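Local atomic coordinates of ATP-dependent DNA ligase (Mycobacterium tuberculosis, PDB entry 6NHX), a protein that joins breaks in double-stranded DNA using ATP, as the ligase module of an enzyme that repairs double-strand breaks by non-homologous end joining together with Ku. Residues E29-G34 / S291-R296; Q94-G99 / L295-K300; A155-R158 / G164-A167. The protein carries 1 engineered substitution. All blocks are in the same frame, centred on the assembly; numbering follows the deposited sequence.

In the fold
All three contacts include a residue that touches the one ATP. Contact 1 joins the loop following strand 26-31 of the nucleotidyltransferase domain to strand 291-295 of the OB domain, beside the alpha-phosphate. Contact 2, centred about 10 Å away, continues into the loop after that strand, sharing L295 and R296 and linking them to helix 92-96. Contact 3 lies within the nucleotidyltransferase domain, its centre about 13 Å from that of contact 1 and 23 Å from that of contact 2, nested in sequence inside both. Strands 26-31 and 164-169 are sheet neighbours, so contacts 1 and 3 build the adenine side of the pocket, whereas contacts 1 and 2 bridge the two domains and probably support the closed form.

Contact 1 (E29-G34 / S291-R296); sequences EGMWDG and SWRGLR. Engineered in segment 29-34: M31 (natural residue Lys). With ATP (adenosine-5'-triphosphate), chain B.
D33 and R293 meet as a two-pronged salt bridge between the domains of a covalent nucleotidyltransferase: residues 31-34 occupy its motif I (KxDG), and 291-295 form the last strand of the OB domain, with R296 just past its end. The guanidinium comes in side-on, NE bonding to D33 OD2 at 2.9 Å while NH2 takes OD1 at 2.7 Å. Both oxygens are met on their syn sides but from about 30° out of the carboxylate plane, since the flat groups are turned 43° apart. NH2 does double duty, for it also bonds to ATP O2A at 2.6 Å. The same oxygen receives NH1 at 2.9 Å, which puts the alpha-phosphate at the guanidinium edge. Arginine suits the place because its three nitrogens reach the carboxylate and the phosphate oxygen together; the R293 chain is extended, CG lying opposite the backbone N (chi1 -159°). E275 forms a salt bridge with NH1, which probably offsets some positive charge.

The other end of 29-34 reads the base. E29 OE2 accepts from ATP N6 at 2.8 Å, and G30 O takes the same amino group at 3.0 Å; E29 is fixed through OE1 by K168 and Y124. W32 N gives ATP N7 a nearly straight bond of 2.9 Å. Farther out, R293 and G294 both face E275 in a classic beta bulge of the OB strand. D33, a manganese ligand in a nearly identical protein, also packs on E163, a ligand of the same metal. M31, engineered in place of lysine, lays its SD 3.8 Å from ATP C5'.

Contact 2 (Q94-G99 / L295-K300); sequences QMQNRG and LRPDKK. With ATP (adenosine-5'-triphosphate), chain B.
Q96, in the last turn of helix 92-96, reaches across to L295 at the end of the OB-domain strand and reads its backbone. CB points at the strand, and chi1 of -125° falls between staggered positions, aiming the chain across the gap, probably at a modest torsional cost. From CG onward the chain is extended, and the side chain packs on Y35 in its own domain. CD lies close to both L295 N and L295 O, and the amide splits its two atoms between that residue's two polar groups. OE1 accepts from L295 N at 3.0 Å, using a lone pair in its carbonyl plane. NE2 donates to L295 O at 2.6 Å, but from 44° above that carbonyl's plane. NE2 also lies 3.5 Å from L295 CB and 3.8 Å from P297 CD. Glutamine suits the place because one group supplies both a donor and an acceptor, as an adjoining strand would.

L295 itself packs its side chain on L239 of helix 235-243. Just beyond, R296 begins a type I turn closed by K299 N on R296 O at 3.1 Å, with P297 in a position where its fixed phi fits. R296 folds back through bends at chi2 and chi3 toward the beta-phosphate: NH2 meets ATP O2B at 3.1 Å and NH1 meets ATP O1B at 3.3 Å. E275 pairs with NH1 as well. Uncharged and directional, the paired Q96 bonds depend on the two domains' mutual orientation, consistent with a contact that helps define the closed, ATP-bound arrangement.

Contact 3 (A155-R158 / G164-A167); sequences ACSR and GVIA. With ATP (adenosine-5'-triphosphate), chain B.
S157, on the inner side of helix 150-160, hydrogen-bonds through OG to G164 O at the start of strand 164-169. The bond is 2.8 Å long, and the hydroxyl approaches from 53° above the carbonyl plane. OG stands opposite the backbone N of its own residue (chi1 170°), which carries it out from the helix to the strand. G164 O is also the probable acceptor of M31 N, so helix and neighbouring strand share one buried oxygen. G164 has an extended backbone in a region where residues with side chains are seldom found. H188 NE2 is a second partner of S157 OG. Serine suits the close approach, the CA atoms of S157 and G164 being 6.2 Å apart, because its short side chain still carries a hydroxyl that reaches G164 O.

Nonpolar packing completes the contact. S157 CB rests on V165 CG2 at 3.6 Å, the valine branch that lies beside its own backbone N.

Residues 163-168, EGVIAK, match motif IV of the nucleotidyltransferases, and I166 presses CG1 against the adenine, 3.5 Å from ATP C6. Strand 164-169 runs between strands 26-31 and 184-187, antiparallel to both, with helix 150-160 packed beside its first residues.

Contact 1 (E29-G34 / S291-R296)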
loop_
_atom_site.group_PDB
_atom_site.type_symbol
_atom_site.label_atom_id
_atom_site.label_comp_id
_atom_site.label_asym_id
_atom_site.label_seq_id
_atom_site.Cartn_x
_atom_site.Cartn_y
_atom_site.Cartn_z
ATOM N N GLU A 29 9.691 11.263 -2.666
ATOM C CA GLU A 29 9.967 9.941 -2.133
ATOM C C GLU A 29 9.316 8.887 -3.010
ATOM O O GLU A 29 8.294 9.153 -3.665
ATOM C CB GLU A 29 9.357 9.803 -0.735
ATOM C CG GLU A 29 10.011 10.641 0.356
ATOM C CD GLU A 29 9.423 10.356 1.729
ATOM O OE1 GLU A 29 9.439 11.268 2.571
ATOM O OE2 GLU A 29 8.942 9.228 1.958
ATOM N N GLY A 30 9.872 7.690 -3.022
ATOM C CA GLY A 30 9.168 6.565 -3.599
ATOM C C GLY A 30 7.909 6.230 -2.823
ATOM O O GLY A 30 7.830 6.390 -1.601
ATOM N N MET A 31 6.876 5.808 -3.554
ATOM C CA MET A 31 5.665 5.274 -2.942
ATOM C C MET A 31 5.856 3.777 -2.708
ATOM O O MET A 31 6.069 3.022 -3.664
ATOM C CB MET A 31 4.463 5.509 -3.854
ATOM C CG MET A 31 3.191 4.880 -3.308
ATOM S SD MET A 31 1.832 4.940 -4.491
ATOM C CE MET A 31 1.496 6.703 -4.509
ATOM N N TRP A 32 5.758 3.356 -1.444
ATOM C CA TRP A 32 6.004 1.973 -1.026
ATOM C C TRP A 32 4.678 1.289 -0.691
ATOM O O TRP A 32 3.989 1.703 0.250
ATOM C CB TRP A 32 6.931 1.927 0.193
ATOM C CG TRP A 32 8.108 2.863 0.102
ATOM C CD1 TRP A 32 8.442 3.858 0.992
ATOM C CD2 TRP A 32 9.084 2.912 -0.946
ATOM N NE1 TRP A 32 9.585 4.510 0.564
ATOM C CE2 TRP A 32 9.981 3.964 -0.636
ATOM C CE3 TRP A 32 9.272 2.188 -2.140
ATOM C CZ2 TRP A 32 11.074 4.278 -1.452
ATOM C CZ3 TRP A 32 10.354 2.512 -2.954
ATOM C CH2 TRP A 32 11.243 3.547 -2.604
ATOM N N ASP A 33 4.320 0.237 -1.437
ATOM C CA ASP A 33 3.115 -0.523 -1.102
ATOM C C ASP A 33 3.370 -1.379 0.133
ATOM O O ASP A 33 4.299 -2.190 0.153
ATOM C CB ASP A 33 2.689 -1.422 -2.266
ATOM C CG ASP A 33 1.731 -0.730 -3.229
ATOM O OD1 ASP A 33 1.666 0.515 -3.205
ATOM O OD2 ASP A 33 1.039 -1.426 -4.012
ATOM N N GLY A 34 2.570 -1.191 1.168
ATOM C CA GLY A 34 2.711 -1.952 2.396
ATOM C C GLY A 34 1.647 -1.522 3.380
ATOM O O GLY A 34 0.575 -1.059 2.963
ATOM N N SER A 291 -3.326 -5.911 -13.740
ATOM C CA SER A 291 -2.485 -6.610 -12.785
ATOM C C SER A 291 -3.078 -6.435 -11.397
ATOM O O SER A 291 -3.728 -5.430 -11.099
ATOM C CB SER A 291 -1.023 -6.140 -12.817
ATOM O OG SER A 291 -0.904 -4.775 -12.459
ATOM N N TRP A 292 -2.821 -7.422 -10.556
ATOM C CA TRP A 292 -3.394 -7.519 -9.223
ATOM C C TRP A 292 -2.617 -6.628 -8.262
ATOM O O TRP A 292 -1.407 -6.805 -8.085
ATOM C CB TRP A 292 -3.243 -8.979 -8.804
ATOM C CG TRP A 292 -3.657 -9.321 -7.414
ATOM C CD1 TRP A 292 -2.844 -9.721 -6.390
ATOM C CD2 TRP A 292 -4.990 -9.367 -6.910
ATOM N NE1 TRP A 292 -3.592 -9.981 -5.268
ATOM C CE2 TRP A 292 -4.914 -9.772 -5.561
ATOM C CE3 TRP A 292 -6.241 -9.085 -7.459
ATOM C CZ2 TRP A 292 -6.041 -9.907 -4.758
ATOM C CZ3 TRP A 292 -7.361 -9.218 -6.656
ATOM C CH2 TRP A 292 -7.252 -9.625 -5.321
ATOM N N ARG A 293 -3.295 -5.665 -7.639
ATOM C CA ARG A 293 -2.644 -4.990 -6.521
ATOM C C ARG A 293 -2.923 -5.699 -5.202
ATOM O O ARG A 293 -1.983 -6.038 -4.476
ATOM C CB ARG A 293 -3.009 -3.502 -6.471
ATOM C CG ARG A 293 -2.006 -2.678 -5.675
ATOM C CD ARG A 293 -2.594 -1.345 -5.261
ATOM N NE ARG A 293 -1.579 -0.466 -4.687
ATOM C CZ ARG A 293 -1.839 0.727 -4.165
ATOM N NH1 ARG A 293 -3.087 1.186 -4.135
ATOM N NH2 ARG A 293 -0.850 1.465 -3.679
ATOM N N GLY A 294 -4.184 -5.952 -4.885
ATOM C CA GLY A 294 -4.535 -6.723 -3.709
ATOM C C GLY A 294 -5.983 -6.507 -3.322
ATOM O O GLY A 294 -6.721 -5.768 -3.968
ATOM N N LEU A 295 -6.384 -7.195 -2.255
ATOM C CA LEU A 295 -7.709 -6.993 -1.680
ATOM C C LEU A 295 -7.774 -5.654 -0.957
ATOM O O LEU A 295 -6.773 -5.160 -0.427
ATOM C CB LEU A 295 -8.047 -8.119 -0.705
ATOM C CG LEU A 295 -8.171 -9.528 -1.293
ATOM C CD1 LEU A 295 -8.518 -10.522 -0.202
ATOM C CD2 LEU A 295 -9.258 -9.529 -2.347
ATOM N N ARG A 296 -8.968 -5.051 -0.949
ATOM C CA ARG A 296 -9.232 -3.816 -0.213
ATOM C C ARG A 296 -10.331 -4.120 0.805
ATOM O O ARG A 296 -11.514 -3.828 0.564
ATOM C CB ARG A 296 -9.617 -2.662 -1.140
ATOM C CG ARG A 296 -8.527 -2.197 -2.123
ATOM C CD ARG A 296 -7.138 -2.157 -1.491
ATOM N NE ARG A 296 -7.043 -1.226 -0.370
ATOM C CZ ARG A 296 -6.505 -0.012 -0.444
ATOM N NH1 ARG A 296 -6.014 0.433 -1.595
ATOM N NH2 ARG A 296 -6.459 0.761 0.634
HETATM P PG ATP B . -4.864 6.222 1.530
HETATM O O1G ATP B . -4.131 7.448 1.026
HETATM O O2G ATP B . -6.204 6.494 2.186
HETATM O O3G ATP B . -3.974 5.318 2.364
HETATM P PB ATP B . -4.636 4.052 -0.424
HETATM O O1B ATP B . -5.440 3.652 -1.634
HETATM O O2B ATP B . -4.313 3.051 0.664
HETATM O O3B ATP B . -5.296 5.380 0.210
HETATM P PA ATP B . -2.642 4.924 -2.339
HETATM O O1A ATP B . -3.582 5.811 -3.097
HETATM O O2A ATP B . -2.163 3.580 -2.821
HETATM O O3A ATP B . -3.258 4.714 -0.881
HETATM O "O5'" ATP B . -1.406 5.821 -1.800
HETATM C "C5'" ATP B . -0.234 5.199 -1.280
HETATM C "C4'" ATP B . -0.414 4.813 0.191
HETATM O "O4'" ATP B . 0.866 4.409 0.679
HETATM C "C3'" ATP B . -0.870 5.957 1.072
HETATM O "O3'" ATP B . -1.505 5.417 2.228
HETATM C "C2'" ATP B . 0.449 6.547 1.485
HETATM O "O2'" ATP B . 0.354 7.320 2.690
HETATM C "C1'" ATP B . 1.322 5.312 1.683
HETATM N N9 ATP B . 2.739 5.570 1.355
HETATM C C8 ATP B . 3.545 4.779 0.602
HETATM N N7 ATP B . 4.802 5.295 0.530
HETATM C C5 ATP B . 4.792 6.422 1.268
HETATM C C6 ATP B . 5.770 7.450 1.591
HETATM N N6 ATP B . 7.010 7.385 1.093
HETATM N N1 ATP B . 5.376 8.463 2.377
HETATM C C2 ATP B . 4.137 8.558 2.873
HETATM N N3 ATP B . 3.178 7.658 2.605
HETATM C C4 ATP B . 3.449 6.603 1.805
#

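Contact 2 (Q94-G99 / L295-K300)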
loop_
_atom_site.group_PDB
_atom_site.type_symbol
_atom_site.label_atom_id
_atom_site.label_comp_id
_atom_site.label_asym_id
_atom_site.label_seq_id
_atom_site.Cartn_x
_atom_site.Cartn_y
_atom_site.Cartn_z
ATOM N N GLN A 94 2.014 -9.447 -1.435
ATOM C CA GLN A 94 2.853 -10.316 -0.618
ATOM C C GLN A 94 2.769 -9.962 0.859
ATOM O O GLN A 94 2.844 -10.855 1.711
ATOM C CB GLN A 94 4.297 -10.337 -1.121
ATOM C CG GLN A 94 4.377 -10.924 -2.522
ATOM C CD GLN A 94 5.772 -11.307 -2.947
ATOM O OE1 GLN A 94 6.609 -11.679 -2.125
ATOM N NE2 GLN A 94 6.030 -11.227 -4.247
ATOM N N MET A 95 2.605 -8.680 1.181
ATOM C CA MET A 95 2.330 -8.297 2.558
ATOM C C MET A 95 0.998 -8.867 3.031
ATOM O O MET A 95 0.914 -9.491 4.095
ATOM C CB MET A 95 2.355 -6.776 2.693
ATOM C CG MET A 95 1.811 -6.280 4.012
ATOM S SD MET A 95 2.757 -6.856 5.433
ATOM C CE MET A 95 4.259 -5.930 5.243
ATOM N N GLN A 96 -0.057 -8.684 2.233
ATOM C CA GLN A 96 -1.382 -9.161 2.611
ATOM C C GLN A 96 -1.423 -10.671 2.784
ATOM O O GLN A 96 -2.216 -11.183 3.584
ATOM C CB GLN A 96 -2.368 -8.746 1.521
ATOM C CG GLN A 96 -3.527 -7.956 2.014
ATOM C CD GLN A 96 -4.496 -7.604 0.908
ATOM O OE1 GLN A 96 -4.402 -8.106 -0.219
ATOM N NE2 GLN A 96 -5.416 -6.716 1.220
ATOM N N ASN A 97 -0.595 -11.404 2.045
ATOM C CA ASN A 97 -0.591 -12.855 2.092
ATOM C C ASN A 97 0.623 -13.409 2.819
ATOM O O ASN A 97 0.998 -14.562 2.599
ATOM C CB ASN A 97 -0.695 -13.435 0.680
ATOM C CG ASN A 97 -2.043 -13.144 0.029
ATOM O OD1 ASN A 97 -2.990 -13.902 0.199
ATOM N ND2 ASN A 97 -2.126 -12.057 -0.724
ATOM N N ARG A 98 1.242 -12.615 3.683
ATOM C CA ARG A 98 2.467 -13.061 4.323
ATOM C C ARG A 98 2.184 -14.206 5.277
ATOM O O ARG A 98 1.097 -14.325 5.849
ATOM C CB ARG A 98 3.148 -11.913 5.060
ATOM C CG ARG A 98 2.427 -11.408 6.286
ATOM C CD ARG A 98 3.194 -10.224 6.834
ATOM N NE ARG A 98 2.475 -9.488 7.870
ATOM C CZ ARG A 98 2.752 -9.567 9.166
ATOM N NH1 ARG A 98 3.732 -10.359 9.586
ATOM N NH2 ARG A 98 2.052 -8.858 10.042
ATOM N N GLY A 99 3.184 -15.076 5.420
ATOM C CA GLY A 99 3.147 -16.155 6.365
ATOM C C GLY A 99 4.171 -15.965 7.463
ATOM O O GLY A 99 4.835 -14.929 7.553
ATOM N N LEU A 295 -6.384 -7.195 -2.255
ATOM C CA LEU A 295 -7.709 -6.993 -1.680
ATOM C C LEU A 295 -7.774 -5.654 -0.957
ATOM O O LEU A 295 -6.773 -5.160 -0.427
ATOM C CB LEU A 295 -8.047 -8.119 -0.705
ATOM C CG LEU A 295 -8.171 -9.528 -1.293
ATOM C CD1 LEU A 295 -8.518 -10.522 -0.202
ATOM C CD2 LEU A 295 -9.258 -9.529 -2.347
ATOM N N ARG A 296 -8.968 -5.051 -0.949
ATOM C CA ARG A 296 -9.232 -3.816 -0.213
ATOM C C ARG A 296 -10.331 -4.120 0.805
ATOM O O ARG A 296 -11.514 -3.828 0.564
ATOM C CB ARG A 296 -9.617 -2.662 -1.140
ATOM C CG ARG A 296 -8.527 -2.197 -2.123
ATOM C CD ARG A 296 -7.138 -2.157 -1.491
ATOM N NE ARG A 296 -7.043 -1.226 -0.370
ATOM C CZ ARG A 296 -6.505 -0.012 -0.444
ATOM N NH1 ARG A 296 -6.014 0.433 -1.595
ATOM N NH2 ARG A 296 -6.459 0.761 0.634
ATOM N N PRO A 297 -9.964 -4.690 1.959
ATOM C CA PRO A 297 -10.976 -5.264 2.864
ATOM C C PRO A 297 -11.947 -4.262 3.451
ATOM O O PRO A 297 -13.051 -4.662 3.850
ATOM C CB PRO A 297 -10.140 -5.927 3.970
ATOM C CG PRO A 297 -8.767 -6.059 3.413
ATOM C CD PRO A 297 -8.588 -4.968 2.398
ATOM N N ASP A 298 -11.583 -2.986 3.536
ATOM C CA ASP A 298 -12.466 -1.994 4.128
ATOM C C ASP A 298 -13.328 -1.267 3.106
ATOM O O ASP A 298 -14.212 -0.499 3.498
ATOM C CB ASP A 298 -11.660 -0.993 4.959
ATOM C CG ASP A 298 -10.810 -1.674 6.020
ATOM O OD1 ASP A 298 -9.621 -1.315 6.154
ATOM O OD2 ASP A 298 -11.328 -2.581 6.706
ATOM N N LYS A 299 -13.104 -1.485 1.814
ATOM C CA LYS A 299 -13.942 -0.860 0.807
ATOM C C LYS A 299 -15.207 -1.679 0.608
ATOM O O LYS A 299 -15.195 -2.906 0.748
ATOM C CB LYS A 299 -13.174 -0.710 -0.503
ATOM C CG LYS A 299 -11.996 0.228 -0.351
ATOM C CD LYS A 299 -11.415 0.682 -1.671
ATOM C CE LYS A 299 -10.339 1.734 -1.425
ATOM N NZ LYS A 299 -9.727 2.223 -2.687
ATOM N N LYS A 300 -16.307 -0.988 0.315
ATOM C CA LYS A 300 -17.554 -1.717 0.139
ATOM C C LYS A 300 -17.887 -1.815 -1.339
ATOM O O LYS A 300 -17.656 -0.861 -2.086
ATOM C CB LYS A 300 -18.712 -0.996 0.834
ATOM C CG LYS A 300 -18.366 -0.310 2.142
ATOM C CD LYS A 300 -19.628 0.117 2.879
ATOM C CE LYS A 300 -19.312 0.643 4.271
ATOM N NZ LYS A 300 -18.372 -0.255 5.002
HETATM P PG ATP B . -4.864 6.222 1.530
HETATM O O1G ATP B . -4.131 7.448 1.026
HETATM O O2G ATP B . -6.204 6.494 2.186
HETATM O O3G ATP B . -3.974 5.318 2.364
HETATM P PB ATP B . -4.636 4.052 -0.424
HETATM O O1B ATP B . -5.440 3.652 -1.634
HETATM O O2B ATP B . -4.313 3.051 0.664
HETATM O O3B ATP B . -5.296 5.380 0.210
HETATM P PA ATP B . -2.642 4.924 -2.339
HETATM O O1A ATP B . -3.582 5.811 -3.097
HETATM O O2A ATP B . -2.163 3.580 -2.821
HETATM O O3A ATP B . -3.258 4.714 -0.881
HETATM O "O5'" ATP B . -1.406 5.821 -1.800
HETATM C "C5'" ATP B . -0.234 5.199 -1.280
HETATM C "C4'" ATP B . -0.414 4.813 0.191
HETATM O "O4'" ATP B . 0.866 4.409 0.679
HETATM C "C3'" ATP B . -0.870 5.957 1.072
HETATM O "O3'" ATP B . -1.505 5.417 2.228
HETATM C "C2'" ATP B . 0.449 6.547 1.485
HETATM O "O2'" ATP B . 0.354 7.320 2.690
HETATM C "C1'" ATP B . 1.322 5.312 1.683
HETATM N N9 ATP B . 2.739 5.570 1.355
HETATM C C8 ATP B . 3.545 4.779 0.602
HETATM N N7 ATP B . 4.802 5.295 0.530
HETATM C C5 ATP B . 4.792 6.422 1.268
HETATM C C6 ATP B . 5.770 7.450 1.591
HETATM N N6 ATP B . 7.010 7.385 1.093
HETATM N N1 ATP B . 5.376 8.463 2.377
HETATM C C2 ATP B . 4.137 8.558 2.873
HETATM N N3 ATP B . 3.178 7.658 2.605
HETATM C C4 ATP B . 3.449 6.603 1.805
#

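Contact 3 (A155-R158 / G164-A167)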
loop_
_atom_site.group_PDB
_atom_site.type_symbol
_atom_site.label_atom_id
_atom_site.label_comp_id
_atom_site.label_asym_id
_atom_site.label_seq_id
_atom_site.Cartn_x
_atom_site.Cartn_y
_atom_site.Cartn_z
ATOM N N ALA A 155 10.169 9.801 -13.169
ATOM C CA ALA A 155 10.812 8.933 -14.150
ATOM C C ALA A 155 11.775 7.976 -13.466
ATOM O O ALA A 155 11.902 6.819 -13.881
ATOM C CB ALA A 155 11.560 9.766 -15.189
ATOM N N CYS A 156 12.458 8.440 -12.424
ATOM C CA CYS A 156 13.348 7.559 -11.681
ATOM C C CYS A 156 12.562 6.465 -10.968
ATOM O O CYS A 156 12.922 5.279 -11.028
ATOM C CB CYS A 156 14.132 8.404 -10.687
ATOM S SG CYS A 156 15.321 7.477 -9.735
ATOM N N SER A 157 11.473 6.843 -10.304
ATOM C CA SER A 157 10.619 5.846 -9.672
ATOM C C SER A 157 10.150 4.806 -10.673
ATOM O O SER A 157 10.175 3.599 -10.394
ATOM C CB SER A 157 9.433 6.531 -9.001
ATOM O OG SER A 157 8.474 5.578 -8.588
ATOM N N ARG A 158 9.713 5.242 -11.855
ATOM C CA ARG A 158 9.253 4.282 -12.850
ATOM C C ARG A 158 10.356 3.301 -13.229
ATOM O O ARG A 158 10.107 2.092 -13.334
ATOM C CB ARG A 158 8.722 5.001 -14.094
ATOM C CG ARG A 158 8.002 4.082 -15.050
ATOM C CD ARG A 158 7.746 4.771 -16.384
ATOM N NE ARG A 158 7.232 3.830 -17.379
ATOM C CZ ARG A 158 5.939 3.597 -17.571
ATOM N NH1 ARG A 158 5.549 2.723 -18.491
ATOM N NH2 ARG A 158 5.033 4.239 -16.847
ATOM N N GLY A 164 5.039 4.482 -7.443
ATOM C CA GLY A 164 4.773 5.887 -7.689
ATOM C C GLY A 164 5.694 6.755 -6.858
ATOM O O GLY A 164 6.789 6.330 -6.467
ATOM N N VAL A 165 5.226 7.963 -6.587
ATOM C CA VAL A 165 5.972 8.982 -5.856
ATOM C C VAL A 165 5.042 9.662 -4.872
ATOM O O VAL A 165 3.868 9.882 -5.174
ATOM C CB VAL A 165 6.607 10.007 -6.827
ATOM C CG1 VAL A 165 7.119 11.240 -6.124
ATOM C CG2 VAL A 165 7.700 9.368 -7.666
ATOM N N ILE A 166 5.564 10.008 -3.701
ATOM C CA ILE A 166 4.937 10.957 -2.786
ATOM C C ILE A 166 5.803 12.200 -2.786
ATOM O O ILE A 166 6.978 12.141 -2.394
ATOM C CB ILE A 166 4.800 10.428 -1.346
ATOM C CG1 ILE A 166 4.415 8.943 -1.322
ATOM C CG2 ILE A 166 3.835 11.340 -0.549
ATOM C CD1 ILE A 166 2.970 8.707 -1.642
ATOM N N ALA A 167 5.232 13.330 -3.180
ATOM C CA ALA A 167 5.909 14.606 -3.028
ATOM C C ALA A 167 5.504 15.225 -1.702
ATOM O O ALA A 167 4.326 15.224 -1.336
ATOM C CB ALA A 167 5.503 15.553 -4.159
HETATM P PG ATP B . -4.864 6.222 1.530
HETATM O O1G ATP B . -4.131 7.448 1.026
HETATM O O2G ATP B . -6.204 6.494 2.186
HETATM O O3G ATP B . -3.974 5.318 2.364
HETATM P PB ATP B . -4.636 4.052 -0.424
HETATM O O1B ATP B . -5.440 3.652 -1.634
HETATM O O2B ATP B . -4.313 3.051 0.664
HETATM O O3B ATP B . -5.296 5.380 0.210
HETATM P PA ATP B . -2.642 4.924 -2.339
HETATM O O1A ATP B . -3.582 5.811 -3.097
HETATM O O2A ATP B . -2.163 3.580 -2.821
HETATM O O3A ATP B . -3.258 4.714 -0.881
HETATM O "O5'" ATP B . -1.406 5.821 -1.800
HETATM C "C5'" ATP B . -0.234 5.199 -1.280
HETATM C "C4'" ATP B . -0.414 4.813 0.191
HETATM O "O4'" ATP B . 0.866 4.409 0.679
HETATM C "C3'" ATP B . -0.870 5.957 1.072
HETATM O "O3'" ATP B . -1.505 5.417 2.228
HETATM C "C2'" ATP B . 0.449 6.547 1.485
HETATM O "O2'" ATP B . 0.354 7.320 2.690
HETATM C "C1'" ATP B . 1.322 5.312 1.683
HETATM N N9 ATP B . 2.739 5.570 1.355
HETATM C C8 ATP B . 3.545 4.779 0.602
HETATM N N7 ATP B . 4.802 5.295 0.530
HETATM C C5 ATP B . 4.792 6.422 1.268
HETATM C C6 ATP B . 5.770 7.450 1.591
HETATM N N6 ATP B . 7.010 7.385 1.093
HETATM N N1 ATP B . 5.376 8.463 2.377
HETATM C C2 ATP B . 4.137 8.558 2.873
HETATM N N3 ATP B . 3.178 7.658 2.605
HETATM C C4 ATP B . 3.449 6.603 1.805
#